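Local atomic coordinates of xylose isomerase-like TIM barrel domain-containing protein (Parabacteroides distasonis, PDB entry 4KW2), a protein that is of unknown function but folds as a xylose isomerase-like TIM barrel and probably acts as an enzyme, perhaps an isomerase of sugar-like substrates. Residues F95-Y100 with T122-L127; M142-H147 with P170-C175. One frame throughout, in Å; residues are numbered along the deposited sequence.

Interaction 1: residues F95-Y100 with T122-L127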
ATOM      1  N   PHE A  95      22.882  -8.183   2.391  1.00 28.81           N
ATOM      2  CA  PHE A  95      22.405  -7.082   3.194  1.00 30.67           C
ATOM      3  C   PHE A  95      21.881  -6.004   2.259  1.00 30.01           C
ATOM      4  O   PHE A  95      22.429  -5.791   1.183  1.00 31.14           O
ATOM      5  CB  PHE A  95      23.525  -6.524   4.067  1.00 31.19           C
ATOM      6  CG  PHE A  95      23.967  -7.465   5.140  1.00 32.96           C
ATOM      7  CD1 PHE A  95      23.211  -7.624   6.288  1.00 32.95           C
ATOM      8  CD2 PHE A  95      25.128  -8.205   5.000  1.00 37.34           C
ATOM      9  CE1 PHE A  95      23.607  -8.503   7.281  1.00 35.04           C
ATOM     10  CE2 PHE A  95      25.528  -9.085   5.990  1.00 38.19           C
ATOM     11  CZ  PHE A  95      24.766  -9.234   7.132  1.00 34.80           C
ATOM     12  N   GLY A  96      20.824  -5.328   2.686  1.00 28.86           N
ATOM     13  CA  GLY A  96      20.250  -4.233   1.924  1.00 29.73           C
ATOM     14  C   GLY A  96      18.802  -4.058   2.322  1.00 29.89           C
ATOM     15  O   GLY A  96      18.292  -4.865   3.101  1.00 28.83           O
ATOM     16  N   VAL A  97      18.127  -3.029   1.800  1.00 28.25           N
ATOM     17  CA  VAL A  97      18.665  -2.163   0.747  1.00 28.34           C
ATOM     18  C   VAL A  97      19.351  -0.918   1.326  1.00 28.58           C
ATOM     19  O   VAL A  97      18.745  -0.138   2.064  1.00 25.40           O
ATOM     20  CB  VAL A  97      17.561  -1.726  -0.238  1.00 27.41           C
ATOM     21  CG1 VAL A  97      18.145  -0.902  -1.379  1.00 28.45           C
ATOM     22  CG2 VAL A  97      16.817  -2.939  -0.780  1.00 28.59           C
ATOM     23  N   ALA A  98      20.609  -0.721   0.959  1.00 28.71           N
ATOM     24  CA  ALA A  98      21.361   0.433   1.422  1.00 29.79           C
ATOM     25  C   ALA A  98      21.287   1.563   0.396  1.00 31.42           C
ATOM     26  O   ALA A  98      21.450   1.342  -0.801  1.00 30.38           O
ATOM     27  CB  ALA A  98      22.802   0.046   1.699  1.00 29.78           C
ATOM     28  N   SER A  99      21.032   2.771   0.884  1.00 34.16           N
ATOM     29  CA  SER A  99      20.890   3.943   0.034  1.00 34.27           C
ATOM     30  C   SER A  99      21.621   5.110   0.688  1.00 33.02           C
ATOM     31  O   SER A  99      21.042   6.168   0.933  1.00 35.95           O
ATOM     32  CB  SER A  99      19.407   4.263  -0.165  1.00 35.00           C
ATOM     33  OG  SER A  99      19.213   5.271  -1.144  1.00 35.73           O
ATOM     34  N   TYR A 100      22.905   4.899   0.960  1.00 30.84           N
ATOM     35  CA  TYR A 100      23.720   5.867   1.696  1.00 31.93           C
ATOM     36  C   TYR A 100      24.092   7.085   0.868  1.00 33.68           C
ATOM     37  O   TYR A 100      24.120   7.037  -0.366  1.00 36.53           O
ATOM     38  CB  TYR A 100      25.009   5.220   2.190  1.00 30.70           C
ATOM     39  CG  TYR A 100      24.834   4.162   3.242  1.00 28.77           C
ATOM     40  CD1 TYR A 100      24.432   4.498   4.527  1.00 29.61           C
ATOM     41  CD2 TYR A 100      25.104   2.828   2.967  1.00 29.35           C
ATOM     42  CE1 TYR A 100      24.295   3.531   5.510  1.00 29.61           C
ATOM     43  CE2 TYR A 100      24.966   1.855   3.942  1.00 29.15           C
ATOM     44  CZ  TYR A 100      24.564   2.213   5.210  1.00 28.82           C
ATOM     45  OH  TYR A 100      24.433   1.258   6.182  1.00 31.00           O
ATOM     46  N   THR A 122      22.323  -5.420  -1.704  1.00 32.81           N
ATOM     47  CA  THR A 122      21.339  -4.711  -2.507  1.00 32.96           C
ATOM     48  C   THR A 122      21.397  -3.239  -2.129  1.00 30.28           C
ATOM     49  O   THR A 122      21.475  -2.895  -0.946  1.00 27.44           O
ATOM     50  CB  THR A 122      19.921  -5.268  -2.315  1.00 32.24           C
ATOM     51  OG1 THR A 122      19.620  -5.351  -0.922  1.00 37.13           O
ATOM     52  CG2 THR A 122      19.814  -6.649  -2.918  1.00 33.67           C
ATOM     53  N   VAL A 123      21.373  -2.380  -3.147  1.00 30.44           N
ATOM     54  CA  VAL A 123      21.675  -0.964  -2.988  1.00 31.43           C
ATOM     55  C   VAL A 123      20.824  -0.088  -3.903  1.00 33.84           C
ATOM     56  O   VAL A 123      20.417  -0.509  -4.981  1.00 33.21           O
ATOM     57  CB  VAL A 123      23.169  -0.675  -3.273  1.00 30.53           C
ATOM     58  CG1 VAL A 123      24.061  -1.545  -2.404  1.00 28.93           C
ATOM     59  CG2 VAL A 123      23.509  -0.889  -4.744  1.00 31.58           C
ATOM     60  N   GLU A 124      20.576   1.138  -3.456  1.00 38.91           N
ATOM     61  CA  GLU A 124      19.811   2.123  -4.210  1.00 41.90           C
ATOM     62  C   GLU A 124      20.604   3.426  -4.209  1.00 40.64           C
ATOM     63  O   GLU A 124      20.335   4.314  -3.401  1.00 41.72           O
ATOM     64  CB  GLU A 124      18.425   2.313  -3.581  1.00 47.54           C
ATOM     65  CG  GLU A 124      17.506   3.270  -4.334  1.00 54.36           C
ATOM     66  CD  GLU A 124      16.058   3.207  -3.869  1.00 57.03           C
ATOM     67  OE1 GLU A 124      15.586   2.116  -3.487  1.00 63.23           O
ATOM     68  OE2 GLU A 124      15.384   4.257  -3.895  1.00 60.18           O
ATOM     69  N   PRO A 125      21.605   3.534  -5.101  1.00 40.71           N
ATOM     70  CA  PRO A 125      22.486   4.680  -5.134  1.00 41.42           C
ATOM     71  C   PRO A 125      22.103   5.676  -6.214  1.00 44.84           C
ATOM     72  O   PRO A 125      21.249   5.386  -7.051  1.00 45.76           O
ATOM     73  CB  PRO A 125      23.824   4.044  -5.494  1.00 41.33           C
ATOM     74  CG  PRO A 125      23.449   2.916  -6.410  1.00 41.66           C
ATOM     75  CD  PRO A 125      22.016   2.545  -6.115  1.00 42.19           C
ATOM     76  N   GLU A 126      22.741   6.838  -6.188  1.00 48.30           N
ATOM     77  CA  GLU A 126      22.689   7.769  -7.304  1.00 53.83           C
ATOM     78  C   GLU A 126      23.688   7.306  -8.356  1.00 53.10           C
ATOM     79  O   GLU A 126      24.599   6.530  -8.056  1.00 50.53           O
ATOM     80  CB  GLU A 126      23.031   9.188  -6.846  1.00 59.72           C
ATOM     81  CG  GLU A 126      21.967   9.832  -5.971  1.00 62.18           C
ATOM     82  CD  GLU A 126      22.431  11.133  -5.341  1.00 71.50           C
ATOM     83  OE1 GLU A 126      23.645  11.275  -5.068  1.00 77.25           O
ATOM     84  OE2 GLU A 126      21.577  12.015  -5.110  1.00 75.71           O
ATOM     85  N   LEU A 127      23.522   7.795  -9.581  1.00 58.46           N
ATOM     86  CA  LEU A 127      24.403   7.421 -10.688  1.00 57.62           C
ATOM     87  C   LEU A 127      25.854   7.853 -10.451  1.00 56.22           C
ATOM     88  O   LEU A 127      26.777   7.132 -10.814  1.00 59.64           O
ATOM     89  CB  LEU A 127      23.886   8.000 -12.006  1.00 61.09           C
ATOM     90  CG  LEU A 127      22.463   7.601 -12.427  1.00 66.87           C
ATOM     91  CD1 LEU A 127      22.108   8.251 -13.757  1.00 68.85           C
ATOM     92  CD2 LEU A 127      22.288   6.088 -12.507  1.00 65.90           C
TER
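V97 and T122 meet where two adjacent parallel strands approach their C-terminal ends, and A98 supplies the regular part of the pairing. Its N-H goes to T122 O and its O accepts E124 N at 2.8 Å, so A98 grips both residues flanking V123, as parallel pairing demands. The next bond back breaks step: T122 N reaches F95 O (2.9 Å) rather than the oxygen of G96. An extra residue is taken up here, next to a cis peptide between G96 and V97. Glycine is required at G96: a CB on it would run into T122 OG1, which already lies 3.1 Å from G96 CA, and at these backbone angles would also be jammed against F95 O.

The side chain of V97 can be followed outward. CB stands above T122 O at 4.1 Å. From there CG1, anti to the backbone N (chi1 -176°), runs forward over the V123-E124 peptide, 3.8 Å from E124 N, and also touches E124 CB. CG2 turns the other way and rests 3.7 Å from T122 OG1, the two side chains crossing at about a right angle. Beyond the strands, S99 OG donates to E124 O at 2.7 Å, lying in the carbonyl plane; it also bonds V184 N of the second subunit.

T122 OG1 has its hydrogen-bond partner in E52. The contact joins strands 91-98 and 120-123 of a right-handed beta-alpha-beta unit whose connecting helix, 103-116, covers A98 through F109 and V123 through W106, while V97 packs on T215 of the second subunit.

Interaction 2: residues M142-H147 with P170-C175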
HETATM    1  N   MSE A 142      32.610  -8.262  -3.595  1.00 48.71           N
HETATM    2  CA  MSE A 142      31.199  -8.251  -3.234  1.00 43.73           C
HETATM    3  C   MSE A 142      30.378  -8.013  -4.465  1.00 43.42           C
HETATM    4  O   MSE A 142      30.671  -7.113  -5.249  1.00 46.12           O
HETATM    5  CB  MSE A 142      30.991  -7.103  -2.245  1.00 40.71           C
HETATM    6  CG  MSE A 142      29.602  -7.080  -1.612  1.00 39.09           C
HETATM    7 SE   MSE A 142      29.284  -8.713  -0.566  0.75 35.84          SE
HETATM    8  CE  MSE A 142      30.767  -8.501   0.707  1.00 35.85           C
ATOM      9  N   GLU A 143      29.340  -8.817  -4.657  1.00 43.90           N
ATOM     10  CA  GLU A 143      28.393  -8.565  -5.732  1.00 44.47           C
ATOM     11  C   GLU A 143      27.409  -7.484  -5.308  1.00 41.81           C
ATOM     12  O   GLU A 143      27.090  -7.348  -4.128  1.00 40.87           O
ATOM     13  CB  GLU A 143      27.667  -9.845  -6.128  1.00 50.28           C
ATOM     14  CG  GLU A 143      28.591 -10.860  -6.778  1.00 58.12           C
ATOM     15  CD  GLU A 143      27.841 -12.028  -7.376  1.00 69.47           C
ATOM     16  OE1 GLU A 143      27.038 -12.662  -6.654  1.00 70.50           O
ATOM     17  OE2 GLU A 143      28.061 -12.311  -8.571  1.00 82.07           O
ATOM     18  N   VAL A 144      26.952  -6.707  -6.281  1.00 41.28           N
ATOM     19  CA  VAL A 144      26.097  -5.556  -6.032  1.00 38.33           C
ATOM     20  C   VAL A 144      24.851  -5.663  -6.906  1.00 38.34           C
ATOM     21  O   VAL A 144      24.953  -5.782  -8.127  1.00 40.54           O
ATOM     22  CB  VAL A 144      26.842  -4.241  -6.340  1.00 38.48           C
ATOM     23  CG1 VAL A 144      25.970  -3.034  -6.016  1.00 40.84           C
ATOM     24  CG2 VAL A 144      28.148  -4.178  -5.559  1.00 37.64           C
ATOM     25  N   ALA A 145      23.683  -5.654  -6.270  1.00 37.14           N
ATOM     26  CA  ALA A 145      22.414  -5.664  -6.982  1.00 37.27           C
ATOM     27  C   ALA A 145      21.757  -4.300  -6.816  1.00 36.45           C
ATOM     28  O   ALA A 145      21.298  -3.945  -5.724  1.00 34.36           O
ATOM     29  CB  ALA A 145      21.514  -6.765  -6.451  1.00 38.74           C
ATOM     30  N   ILE A 146      21.724  -3.541  -7.907  1.00 38.46           N
ATOM     31  CA  ILE A 146      21.222  -2.174  -7.893  1.00 41.88           C
ATOM     32  C   ILE A 146      19.705  -2.162  -8.048  1.00 42.06           C
ATOM     33  O   ILE A 146      19.155  -2.783  -8.947  1.00 38.06           O
ATOM     34  CB  ILE A 146      21.898  -1.322  -8.989  1.00 44.88           C
ATOM     35  CG1 ILE A 146      23.390  -1.168  -8.670  1.00 48.53           C
ATOM     36  CG2 ILE A 146      21.243   0.051  -9.108  1.00 44.02           C
ATOM     37  CD1 ILE A 146      24.235  -0.748  -9.853  1.00 51.99           C
ATOM     38  N   HIS A 147      19.050  -1.453  -7.138  1.00 48.19           N
ATOM     39  CA  HIS A 147      17.607  -1.287  -7.113  1.00 56.54           C
ATOM     40  C   HIS A 147      17.349   0.181  -7.464  1.00 65.82           C
ATOM     41  O   HIS A 147      17.746   1.074  -6.717  1.00 69.58           O
ATOM     42  CB  HIS A 147      17.122  -1.603  -5.696  1.00 61.09           C
ATOM     43  CG  HIS A 147      15.642  -1.765  -5.562  1.00 71.81           C
ATOM     44  ND1 HIS A 147      14.739  -0.815  -5.990  1.00 79.55           N
ATOM     45  CD2 HIS A 147      14.908  -2.753  -4.998  1.00 77.17           C
ATOM     46  CE1 HIS A 147      13.512  -1.223  -5.720  1.00 81.17           C
ATOM     47  NE2 HIS A 147      13.587  -2.396  -5.117  1.00 84.22           N
ATOM     48  N   PRO A 170      31.454  -7.498 -13.810  1.00 55.02           N
ATOM     49  CA  PRO A 170      30.312  -8.410 -13.672  1.00 52.73           C
ATOM     50  C   PRO A 170      29.710  -8.442 -12.256  1.00 50.23           C
ATOM     51  O   PRO A 170      28.595  -8.930 -12.074  1.00 46.19           O
ATOM     52  CB  PRO A 170      30.899  -9.784 -14.037  1.00 54.29           C
ATOM     53  CG  PRO A 170      32.217  -9.511 -14.679  1.00 54.98           C
ATOM     54  CD  PRO A 170      32.704  -8.223 -14.102  1.00 54.51           C
ATOM     55  N   LEU A 171      30.450  -7.936 -11.270  1.00 49.78           N
ATOM     56  CA  LEU A 171      29.945  -7.793  -9.907  1.00 49.12           C
ATOM     57  C   LEU A 171      28.784  -6.792  -9.815  1.00 50.23           C
ATOM     58  O   LEU A 171      27.936  -6.911  -8.931  1.00 46.48           O
ATOM     59  CB  LEU A 171      31.071  -7.348  -8.968  1.00 49.47           C
ATOM     60  CG  LEU A 171      32.279  -8.277  -8.834  1.00 50.17           C
ATOM     61  CD1 LEU A 171      33.438  -7.537  -8.181  1.00 51.43           C
ATOM     62  CD2 LEU A 171      31.916  -9.529  -8.050  1.00 48.86           C
HETATM   63  N   MSE A 172      28.757  -5.810 -10.719  1.00 50.05           N
HETATM   64  CA  MSE A 172      27.702  -4.792 -10.731  1.00 47.25           C
HETATM   65  C   MSE A 172      26.490  -5.314 -11.452  1.00 45.47           C
HETATM   66  O   MSE A 172      26.498  -5.446 -12.670  1.00 48.68           O
HETATM   67  CB  MSE A 172      28.199  -3.512 -11.404  1.00 46.00           C
HETATM   68  CG  MSE A 172      29.408  -2.914 -10.689  1.00 47.87           C
HETATM   69 SE   MSE A 172      28.882  -2.207  -8.927  0.75 50.38          SE
HETATM   70  CE  MSE A 172      28.125  -0.480  -9.501  1.00 51.04           C
ATOM     71  N   GLY A 173      25.432  -5.609 -10.701  1.00 44.85           N
ATOM     72  CA  GLY A 173      24.208  -6.181 -11.268  1.00 43.86           C
ATOM     73  C   GLY A 173      22.937  -5.467 -10.840  1.00 43.95           C
ATOM     74  O   GLY A 173      22.973  -4.326 -10.362  1.00 42.93           O
ATOM     75  N   VAL A 174      21.812  -6.159 -10.998  1.00 44.20           N
ATOM     76  CA  VAL A 174      20.492  -5.581 -10.785  1.00 43.77           C
ATOM     77  C   VAL A 174      19.671  -6.361  -9.762  1.00 40.38           C
ATOM     78  O   VAL A 174      19.617  -7.590  -9.798  1.00 41.37           O
ATOM     79  CB  VAL A 174      19.716  -5.527 -12.116  1.00 45.94           C
ATOM     80  CG1 VAL A 174      18.315  -4.961 -11.920  1.00 44.51           C
ATOM     81  CG2 VAL A 174      20.490  -4.695 -13.127  1.00 48.47           C
ATOM     82  N   CYS A 175      19.039  -5.627  -8.852  1.00 42.59           N
ATOM     83  CA  CYS A 175      18.010  -6.172  -7.968  1.00 42.55           C
ATOM     84  C   CYS A 175      16.668  -5.886  -8.614  1.00 43.16           C
ATOM     85  O   CYS A 175      16.210  -4.743  -8.627  1.00 42.65           O
ATOM     86  CB  CYS A 175      18.073  -5.516  -6.587  1.00 45.16           C
ATOM     87  SG  CYS A 175      16.833  -6.111  -5.412  1.00 54.68           S
TER
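M172, a selenomethionine, folds its side chain along V144 and reaches I146 with its terminal methyl, and the fit of these three residues shapes one face of this strand pair. Bent at both chi2 and chi3, M172 brings SE to 3.9 Å from V144 CB, almost equally close to CG2, with the two side chains side by side and pointing the same way. The methyl CE then swings on to touch I146 CD1 at 3.9 Å. Between them, I146 lays CB, CG1 and CD1 over G173 O, CB at 3.5 Å.

The opposite face is built from small bumps, and the missing side chain of G173 keeps it low beside A145. A145 CB nestles against C175 CB at 3.7 Å and also touches C175 N. C175 SG, anti to its own N (chi1 180°), extends to H147 CD2 and meets that imidazole obliquely.

Four backbone bonds fix the register: V144 N to L171 O, G173 N to V144 O (2.6 Å), I146 N to G173 O, and C175 N to I146 O. The short strand segments 143-146 and 172-175 cross at 43°. At the N-terminal end L171 lays CB against M142 O and CD2 against E143 CG, 3.8 Å away. With an alanine here, E143 CG would probably lose its apolar neighbour CD2, and a gap would open where the leucine branches lie beside E143 CG and M142 O.

E143 OE2 is salt-bridged to K200. Helix 130-140 covers the face of V144, I146 and M172, whereas A145 and C175 look into the barrel, meeting T122 and V201 from the strands on either side.

How the interactions relate
The two contacts are seams of one closed eight-stranded parallel barrel, their centres about 10 Å apart, separated by the pairing of strands 120-123 and 143-146. V123 spans that gap: its N lies 3.0 Å from A145 O and its O 2.7 Å from H147 N, both probable hydrogen bonds. On the helix-facing side, V123 CG2 packs against V144 CG1 at 3.5 Å, so the outer layer runs on from interaction 1 to interaction 2. E124 CG comes within 3.2 Å of H147 O. E124 and H147 thus sit together at the C-terminal strand ends, where TIM barrels carry their active sites, though a role for either residue there is not established.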